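Local coordinates for ORC1-type DNA replication protein 2 (Aeropyrum pernix, PDB 1W5T) that binds DNA and ATP, takes part in regulating the start of DNA replication, and carries an N-terminal AAA+ ATPase domain and a C-terminal winged-helix domain, at residues L311-R315 against V399-I403; L244-Y249 against A289-N293; L85-A90 against N137-V142. All coordinates share one frame; numbering follows the deposited sequence.

In the fold
The contacts follow one another along the chain in the order 3, 2, 1, each in a different part of the protein. Contact 3 pairs strands 87-93 and 139-145 in the parallel sheet of the AAA+ core. Contact 2 joins helices 239-249 and 283-292 on the lid side of the ATPase, its centre about 40 Å from that of contact 3. Contact 1 packs helix 308-322 on helix 392-408 in the winged-helix part; its centre is about 29 Å from that of contact 2 and 48 Å from that of contact 3. None touches another, so nucleotide-binding core, lid and winged-helix domain, probably a DNA-binding module as in relatives, each have their own local packing.

Contact 1: L311-R315 against V399-I403; sequences LIILR and VDNII
L311 and V399 face each other where two helices of the C-terminal winged-helix region, 308-322 and 392-408, run nearly antiparallel, the axes of these short segments 9.9 Å apart at closest approach, at 159°. The apolar part of the interface is built round L311. Its CB lies 3.6 Å from CG1 of I403, the two side chains sliding past each other in opposite directions, while its CD2 reaches CG2 of I402 at 3.7 Å, nearly at a right angle. V399 fills the next place along: with chi1 at 173°, its CG1 stands anti to the backbone N and presses on the carbonyl of L311, 3.3 Å from the O. That same methyl also meets CB of R315, and CG2 of V399 packs more loosely on CD2 of L314. I312 adds its CG1 to the CD1 of I403, and L303 of helix 300-304 covers L314, V399 and I402.

The polar part is a salt bridge at the partly exposed border. R315 grips D400 side-on, with NE and NH1 each taking a different carboxylate oxygen through its syn lone pair, which fixes how the carboxylate is turned. E319 holds NH2 in a second salt bridge, and Y345 gives D400 a weak hydrogen bond. A methionine in place of R315 would probably leave the charges of D400 and E319 without their shared mate. The grip is uneven: NE to OD1 is 2.8 Å and almost straight at 178°, in the guanidinium plane, whereas NH1 to OD2, also 2.8 Å, is bent and tilted from that plane.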
loop_
_atom_site.group_PDB
_atom_site.type_symbol
_atom_site.label_atom_id
_atom_site.label_comp_id
_atom_site.label_asym_id
_atom_site.label_seq_id
_atom_site.Cartn_x
_atom_site.Cartn_y
_atom_site.Cartn_z
ATOM N N LEU A 311 21.279 -5.103 10.572
ATOM C CA LEU A 311 21.717 -5.271 9.197
ATOM C C LEU A 311 22.684 -6.465 9.054
ATOM O O LEU A 311 22.621 -7.219 8.080
ATOM C CB LEU A 311 22.385 -3.969 8.735
ATOM C CG LEU A 311 21.727 -2.860 7.899
ATOM C CD1 LEU A 311 20.236 -2.988 7.769
ATOM C CD2 LEU A 311 22.105 -1.454 8.410
ATOM N N ILE A 312 23.584 -6.627 10.026
ATOM C CA ILE A 312 24.460 -7.795 10.069
ATOM C C ILE A 312 23.675 -9.134 10.178
ATOM O O ILE A 312 23.999 -10.112 9.518
ATOM C CB ILE A 312 25.545 -7.655 11.195
ATOM C CG1 ILE A 312 26.564 -6.595 10.818
ATOM C CG2 ILE A 312 26.309 -8.943 11.387
ATOM C CD1 ILE A 312 27.039 -5.812 12.011
ATOM N N ILE A 313 22.651 -9.146 11.002
ATOM C CA ILE A 313 21.806 -10.315 11.206
ATOM C C ILE A 313 20.944 -10.615 9.985
ATOM O O ILE A 313 20.838 -11.796 9.547
ATOM C CB ILE A 313 20.943 -10.141 12.462
ATOM C CG1 ILE A 313 21.861 -9.899 13.680
ATOM C CG2 ILE A 313 20.053 -11.367 12.641
ATOM C CD1 ILE A 313 21.144 -9.271 14.942
ATOM N N LEU A 314 20.361 -9.562 9.419
ATOM C CA LEU A 314 19.642 -9.692 8.156
ATOM C C LEU A 314 20.519 -10.322 7.055
ATOM O O LEU A 314 20.104 -11.247 6.355
ATOM C CB LEU A 314 19.054 -8.349 7.698
ATOM C CG LEU A 314 18.149 -8.393 6.457
ATOM C CD1 LEU A 314 17.048 -9.429 6.647
ATOM C CD2 LEU A 314 17.503 -7.012 6.155
ATOM N N ARG A 315 21.730 -9.806 6.922
ATOM C CA ARG A 315 22.684 -10.326 5.959
ATOM C C ARG A 315 22.938 -11.822 6.152
ATOM O O ARG A 315 22.917 -12.591 5.199
ATOM C CB ARG A 315 24.006 -9.554 6.039
ATOM C CG ARG A 315 24.843 -9.730 4.790
ATOM C CD ARG A 315 26.281 -10.030 5.047
ATOM N NE ARG A 315 27.114 -9.658 3.901
ATOM C CZ ARG A 315 27.672 -10.531 3.058
ATOM N NH1 ARG A 315 28.420 -10.093 2.060
ATOM N NH2 ARG A 315 27.497 -11.845 3.208
ATOM N N VAL A 399 22.491 -4.232 1.672
ATOM C CA VAL A 399 22.774 -4.261 3.092
ATOM C C VAL A 399 24.241 -3.967 3.383
ATOM O O VAL A 399 24.543 -3.153 4.275
ATOM C CB VAL A 399 22.255 -5.583 3.726
ATOM C CG1 VAL A 399 22.670 -5.732 5.174
ATOM C CG2 VAL A 399 20.731 -5.611 3.607
ATOM N N ASP A 400 25.146 -4.591 2.623
ATOM C CA ASP A 400 26.580 -4.357 2.855
ATOM C C ASP A 400 26.958 -2.873 2.778
ATOM O O ASP A 400 27.644 -2.376 3.686
ATOM C CB ASP A 400 27.480 -5.158 1.915
ATOM C CG ASP A 400 27.549 -6.623 2.282
ATOM O OD1 ASP A 400 27.503 -6.945 3.491
ATOM O OD2 ASP A 400 27.645 -7.525 1.421
ATOM N N ASN A 401 26.503 -2.190 1.716
ATOM C CA ASN A 401 26.788 -0.766 1.499
ATOM C C ASN A 401 26.226 0.116 2.628
ATOM O O ASN A 401 26.807 1.123 2.991
ATOM C CB ASN A 401 26.336 -0.271 0.100
ATOM C CG ASN A 401 26.998 -1.066 -1.087
ATOM O OD1 ASN A 401 28.048 -1.716 -0.931
ATOM N ND2 ASN A 401 26.358 -1.012 -2.273
ATOM N N ILE A 402 25.118 -0.298 3.212
ATOM C CA ILE A 402 24.480 0.486 4.249
ATOM C C ILE A 402 25.271 0.312 5.532
ATOM O O ILE A 402 25.453 1.275 6.295
ATOM C CB ILE A 402 22.998 0.093 4.389
ATOM C CG1 ILE A 402 22.265 0.427 3.079
ATOM C CG2 ILE A 402 22.368 0.816 5.534
ATOM C CD1 ILE A 402 20.784 0.028 3.014
ATOM N N ILE A 403 25.798 -0.880 5.746
ATOM C CA ILE A 403 26.623 -1.082 6.917
ATOM C C ILE A 403 27.890 -0.230 6.786
ATOM O O ILE A 403 28.267 0.471 7.730
ATOM C CB ILE A 403 26.975 -2.567 7.167
ATOM C CG1 ILE A 403 25.721 -3.388 7.483
ATOM C CG2 ILE A 403 27.958 -2.676 8.316
ATOM C CD1 ILE A 403 25.865 -4.871 7.091
#

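Contact 2: L244-Y249 against A289-N293; sequences LISDVY and AVSEN
V290 pushes its two methyls into a hollow formed by L244, I245, V248 and Y249, a knob-into-hole fit that makes up the close-packed part of this contact. The branches divide the work. CG2, anti to the carbonyl carbon of its own residue, lies 4.0 Å from CG1 of I245 and also rests near the backbone O of L244. CG1, anti to the backbone N (chi1 158°), meets CG1 of V248 tip to tip at 4.1 Å and passes close to the hydroxyl end of Y249. I245 is buried on its other sides as well, against L224 of helix 217-231 and A262 of helix 259-275.

Here the last turns of helix 239-249 meet the end of helix 283-292, in helical packing that belongs to the lid region of the AAA+ ATPase. The nucleotide is not far off: the side chain of Y249 comes within about 8 Å of that of Y215, an ATP-binding residue, and about 11 Å of the bound ANP.

The solvent side of the fit is at V248, which is exposed. At the other end, beside buried Y249, a water joins the two segments. Y249 extends its ring toward helix 283-292, and OH donates to this water at 2.8 Å, the water lying at the ring edge, in plane. The water in turn donates to the backbone carbonyls of V290 and N293, at 2.7 Å from N293 O.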
loop_
_atom_site.group_PDB
_atom_site.type_symbol
_atom_site.label_atom_id
_atom_site.label_comp_id
_atom_site.label_asym_id
_atom_site.label_seq_id
_atom_site.Cartn_x
_atom_site.Cartn_y
_atom_site.Cartn_z
ATOM N N LEU A 244 0.824 -18.676 -16.398
ATOM C CA LEU A 244 2.260 -18.570 -16.380
ATOM C C LEU A 244 2.740 -17.395 -15.533
ATOM O O LEU A 244 3.850 -17.428 -15.017
ATOM C CB LEU A 244 2.778 -18.452 -17.817
ATOM C CG LEU A 244 2.643 -19.768 -18.609
ATOM C CD1 LEU A 244 2.880 -19.557 -20.083
ATOM C CD2 LEU A 244 3.542 -20.949 -18.053
ATOM N N ILE A 245 1.920 -16.357 -15.413
ATOM C CA ILE A 245 2.303 -15.172 -14.690
ATOM C C ILE A 245 1.915 -15.403 -13.247
ATOM O O ILE A 245 2.770 -15.363 -12.340
ATOM C CB ILE A 245 1.643 -13.920 -15.266
ATOM C CG1 ILE A 245 2.118 -13.682 -16.714
ATOM C CG2 ILE A 245 2.044 -12.698 -14.424
ATOM C CD1 ILE A 245 1.284 -12.676 -17.587
ATOM N N SER A 246 0.629 -15.717 -13.056
ATOM C CA SER A 246 0.059 -15.931 -11.724
ATOM C C SER A 246 0.724 -17.074 -10.942
ATOM O O SER A 246 0.910 -16.940 -9.742
ATOM C CB SER A 246 -1.478 -16.064 -11.766
ATOM O OG SER A 246 -1.923 -17.014 -12.705
ATOM N N ASP A 247 1.135 -18.146 -11.622
ATOM C CA ASP A 247 1.851 -19.256 -10.971
ATOM C C ASP A 247 3.184 -18.848 -10.388
ATOM O O ASP A 247 3.613 -19.402 -9.397
ATOM C CB ASP A 247 2.097 -20.427 -11.931
ATOM C CG ASP A 247 0.989 -21.447 -11.892
ATOM O OD1 ASP A 247 -0.159 -21.092 -11.539
ATOM O OD2 ASP A 247 1.172 -22.637 -12.206
ATOM N N VAL A 248 3.848 -17.887 -11.016
ATOM C CA VAL A 248 5.120 -17.385 -10.504
ATOM C C VAL A 248 4.906 -16.299 -9.458
ATOM O O VAL A 248 5.587 -16.330 -8.433
ATOM C CB VAL A 248 6.043 -16.857 -11.637
ATOM C CG1 VAL A 248 7.392 -16.400 -11.093
ATOM C CG2 VAL A 248 6.254 -17.901 -12.693
ATOM N N TYR A 249 3.989 -15.340 -9.697
ATOM C CA TYR A 249 3.852 -14.177 -8.775
ATOM C C TYR A 249 3.038 -14.427 -7.498
ATOM O O TYR A 249 3.213 -13.724 -6.483
ATOM C CB TYR A 249 3.373 -12.930 -9.490
ATOM C CG TYR A 249 4.354 -12.389 -10.518
ATOM C CD1 TYR A 249 3.919 -11.589 -11.542
ATOM C CD2 TYR A 249 5.713 -12.700 -10.459
ATOM C CE1 TYR A 249 4.784 -11.108 -12.479
ATOM C CE2 TYR A 249 6.599 -12.243 -11.413
ATOM C CZ TYR A 249 6.138 -11.430 -12.422
ATOM O OH TYR A 249 7.028 -10.915 -13.370
ATOM N N ALA A 289 8.570 -12.361 -20.516
ATOM C CA ALA A 289 8.146 -11.136 -19.839
ATOM C C ALA A 289 8.336 -11.281 -18.330
ATOM O O ALA A 289 8.750 -10.334 -17.668
ATOM C CB ALA A 289 6.733 -10.783 -20.185
ATOM N N VAL A 290 8.058 -12.469 -17.814
ATOM C CA VAL A 290 8.101 -12.742 -16.392
ATOM C C VAL A 290 9.529 -12.655 -15.875
ATOM O O VAL A 290 9.781 -12.257 -14.722
ATOM C CB VAL A 290 7.552 -14.141 -16.111
ATOM C CG1 VAL A 290 8.056 -14.686 -14.784
ATOM C CG2 VAL A 290 6.035 -14.153 -16.155
ATOM N N SER A 291 10.468 -12.983 -16.759
ATOM C CA SER A 291 11.857 -13.100 -16.396
ATOM C C SER A 291 12.653 -11.804 -16.528
ATOM O O SER A 291 13.743 -11.715 -15.936
ATOM C CB SER A 291 12.507 -14.221 -17.209
ATOM O OG SER A 291 12.997 -13.762 -18.462
ATOM N N GLU A 292 12.152 -10.849 -17.333
ATOM C CA GLU A 292 12.754 -9.495 -17.446
ATOM C C GLU A 292 12.034 -8.503 -16.512
ATOM O O GLU A 292 12.529 -7.401 -16.249
ATOM C CB GLU A 292 12.783 -8.923 -18.892
ATOM C CG GLU A 292 12.771 -9.914 -20.038
ATOM C CD GLU A 292 13.960 -9.795 -20.962
ATOM O OE1 GLU A 292 13.827 -9.238 -22.080
ATOM O OE2 GLU A 292 15.033 -10.288 -20.580
ATOM N N ASN A 293 10.862 -8.890 -16.031
ATOM C CA ASN A 293 10.093 -8.047 -15.171
ATOM C C ASN A 293 10.817 -8.022 -13.855
ATOM O O ASN A 293 10.511 -8.820 -12.974
ATOM C CB ASN A 293 8.701 -8.630 -15.013
ATOM C CG ASN A 293 7.685 -7.637 -14.453
ATOM O OD1 ASN A 293 6.750 -8.039 -13.750
ATOM N ND2 ASN A 293 7.825 -6.360 -14.797
HETATM O O HOH W 1 9.652 -11.311 -12.456
#

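Contact 3: L85-A90 against N137-V142; sequences LTVKQA and NHYLLV
The backbone O of Y139 accepts the N-H of K88 at 2.8 Å and is also approached by CA of V87, at 3.3 Å in a CA-H...O contact. It is one rung of the parallel pairing between strands 87-93 and 139-145, the former an outermost strand of the five-stranded AAA+ sheet. The ladder continues with Y139 N to T86 O, L141 N to K88 O at 2.9 Å, and A90 N to L141 O. On one face, V87 sets its CB against CB of Y139, and the ring of Y139 turns its edge to the carbonyl oxygens of L85 and T86 while CE1 touches CD2 of L85; helices 65-82 and 28-43 cover this side. On the other, CD1 of L140 meets CB of A90 at 4.0 Å, beneath helix 100-111.

Before the strands proper, N137 closes helix 122-136 in a Schellman motif. T86 and K88 come to the H138 imidazole from the same side, K88 CD obliquely, 3.3 Å from H138 ND1. That ND1 is hydrogen-bonded to Y113, and K88 NZ to the carbonyl of T111. With chi1 at -43°, T86 carries CG2 anti to its own N and over the ring face, a CH-pi contact 4.0 Å from the H138 centroid.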
loop_
_atom_site.group_PDB
_atom_site.type_symbol
_atom_site.label_atom_id
_atom_site.label_comp_id
_atom_site.label_asym_id
_atom_site.label_seq_id
_atom_site.Cartn_x
_atom_site.Cartn_y
_atom_site.Cartn_z
ATOM N N LEU A 85 -28.564 11.824 -3.880
ATOM C CA LEU A 85 -27.837 12.592 -2.856
ATOM C C LEU A 85 -26.687 13.601 -3.238
ATOM O O LEU A 85 -26.692 14.788 -2.726
ATOM C CB LEU A 85 -27.409 11.661 -1.730
ATOM C CG LEU A 85 -28.615 11.390 -0.816
ATOM C CD1 LEU A 85 -28.338 10.336 0.209
ATOM C CD2 LEU A 85 -29.070 12.657 -0.119
ATOM N N THR A 86 -25.757 13.134 -4.098
ATOM C CA THR A 86 -24.492 13.814 -4.524
ATOM C C THR A 86 -23.250 13.701 -3.607
ATOM O O THR A 86 -23.049 14.509 -2.695
ATOM C CB THR A 86 -24.630 15.288 -5.071
ATOM O OG1 THR A 86 -25.744 15.418 -5.954
ATOM C CG2 THR A 86 -23.433 15.629 -6.023
ATOM N N VAL A 87 -22.400 12.709 -3.855
ATOM C CA VAL A 87 -21.147 12.673 -3.142
ATOM C C VAL A 87 -19.980 12.858 -4.099
ATOM O O VAL A 87 -19.860 12.160 -5.110
ATOM C CB VAL A 87 -20.990 11.482 -2.090
ATOM C CG1 VAL A 87 -22.280 10.691 -1.872
ATOM C CG2 VAL A 87 -19.803 10.581 -2.374
ATOM N N LYS A 88 -19.172 13.857 -3.775
ATOM C CA LYS A 88 -17.956 14.125 -4.486
ATOM C C LYS A 88 -16.831 13.356 -3.870
ATOM O O LYS A 88 -16.872 12.990 -2.706
ATOM C CB LYS A 88 -17.604 15.627 -4.501
ATOM C CG LYS A 88 -18.659 16.588 -3.922
ATOM C CD LYS A 88 -19.123 17.624 -4.962
ATOM C CE LYS A 88 -18.016 18.664 -5.365
ATOM N NZ LYS A 88 -18.003 18.901 -6.909
ATOM N N GLN A 89 -15.818 13.124 -4.689
ATOM C CA GLN A 89 -14.665 12.305 -4.338
ATOM C C GLN A 89 -13.422 13.179 -4.419
ATOM O O GLN A 89 -13.273 13.975 -5.331
ATOM C CB GLN A 89 -14.577 11.111 -5.290
ATOM C CG GLN A 89 -15.990 10.524 -5.687
ATOM C CD GLN A 89 -15.998 9.530 -6.871
ATOM O OE1 GLN A 89 -15.203 8.588 -6.926
ATOM N NE2 GLN A 89 -16.936 9.721 -7.788
ATOM N N ALA A 90 -12.531 13.080 -3.449
ATOM C CA ALA A 90 -11.308 13.812 -3.621
ATOM C C ALA A 90 -10.233 12.847 -3.253
ATOM O O ALA A 90 -10.397 12.091 -2.303
ATOM C CB ALA A 90 -11.247 15.093 -2.751
ATOM N N ASN A 137 -25.500 21.417 -1.125
ATOM C CA ASN A 137 -26.159 20.187 -0.731
ATOM C C ASN A 137 -25.394 18.986 -1.266
ATOM O O ASN A 137 -25.977 18.078 -1.831
ATOM C CB ASN A 137 -27.638 20.162 -1.152
ATOM C CG ASN A 137 -28.423 19.059 -0.464
ATOM O OD1 ASN A 137 -27.895 18.332 0.409
ATOM N ND2 ASN A 137 -29.678 18.907 -0.866
ATOM N N HIS A 138 -24.074 19.020 -1.092
ATOM C CA HIS A 138 -23.204 17.962 -1.516
ATOM C C HIS A 138 -22.538 17.267 -0.291
ATOM O O HIS A 138 -22.385 17.842 0.805
ATOM C CB HIS A 138 -22.103 18.554 -2.409
ATOM C CG HIS A 138 -22.541 18.977 -3.766
ATOM N ND1 HIS A 138 -21.702 19.653 -4.634
ATOM C CD2 HIS A 138 -23.722 18.845 -4.416
ATOM C CE1 HIS A 138 -22.339 19.892 -5.769
ATOM N NE2 HIS A 138 -23.570 19.404 -5.669
ATOM N N TYR A 139 -22.087 16.041 -0.492
ATOM C CA TYR A 139 -21.238 15.355 0.485
ATOM C C TYR A 139 -19.831 15.112 -0.132
ATOM O O TYR A 139 -19.682 15.070 -1.356
ATOM C CB TYR A 139 -21.905 14.053 0.848
ATOM C CG TYR A 139 -23.297 14.275 1.379
ATOM C CD1 TYR A 139 -24.420 14.411 0.510
ATOM C CD2 TYR A 139 -23.503 14.383 2.737
ATOM C CE1 TYR A 139 -25.708 14.644 1.037
ATOM C CE2 TYR A 139 -24.763 14.599 3.266
ATOM C CZ TYR A 139 -25.851 14.718 2.438
ATOM O OH TYR A 139 -27.078 14.916 3.054
ATOM N N LEU A 140 -18.807 14.995 0.701
ATOM C CA LEU A 140 -17.443 14.854 0.203
ATOM C C LEU A 140 -16.777 13.690 0.906
ATOM O O LEU A 140 -16.654 13.668 2.116
ATOM C CB LEU A 140 -16.651 16.146 0.426
ATOM C CG LEU A 140 -15.150 16.244 0.083
ATOM C CD1 LEU A 140 -14.866 16.312 -1.447
ATOM C CD2 LEU A 140 -14.499 17.403 0.811
ATOM N N LEU A 141 -16.364 12.709 0.137
ATOM C CA LEU A 141 -15.618 11.597 0.673
ATOM C C LEU A 141 -14.151 11.743 0.199
ATOM O O LEU A 141 -13.852 11.774 -1.005
ATOM C CB LEU A 141 -16.285 10.296 0.275
ATOM C CG LEU A 141 -15.782 8.932 0.718
ATOM C CD1 LEU A 141 -15.178 8.974 2.111
ATOM C CD2 LEU A 141 -16.913 7.970 0.668
ATOM N N VAL A 142 -13.270 11.921 1.188
ATOM C CA VAL A 142 -11.877 12.214 0.954
ATOM C C VAL A 142 -10.988 10.963 1.139
ATOM O O VAL A 142 -10.974 10.364 2.214
ATOM C CB VAL A 142 -11.380 13.350 1.919
ATOM C CG1 VAL A 142 -9.916 13.753 1.571
ATOM C CG2 VAL A 142 -12.308 14.578 1.863
#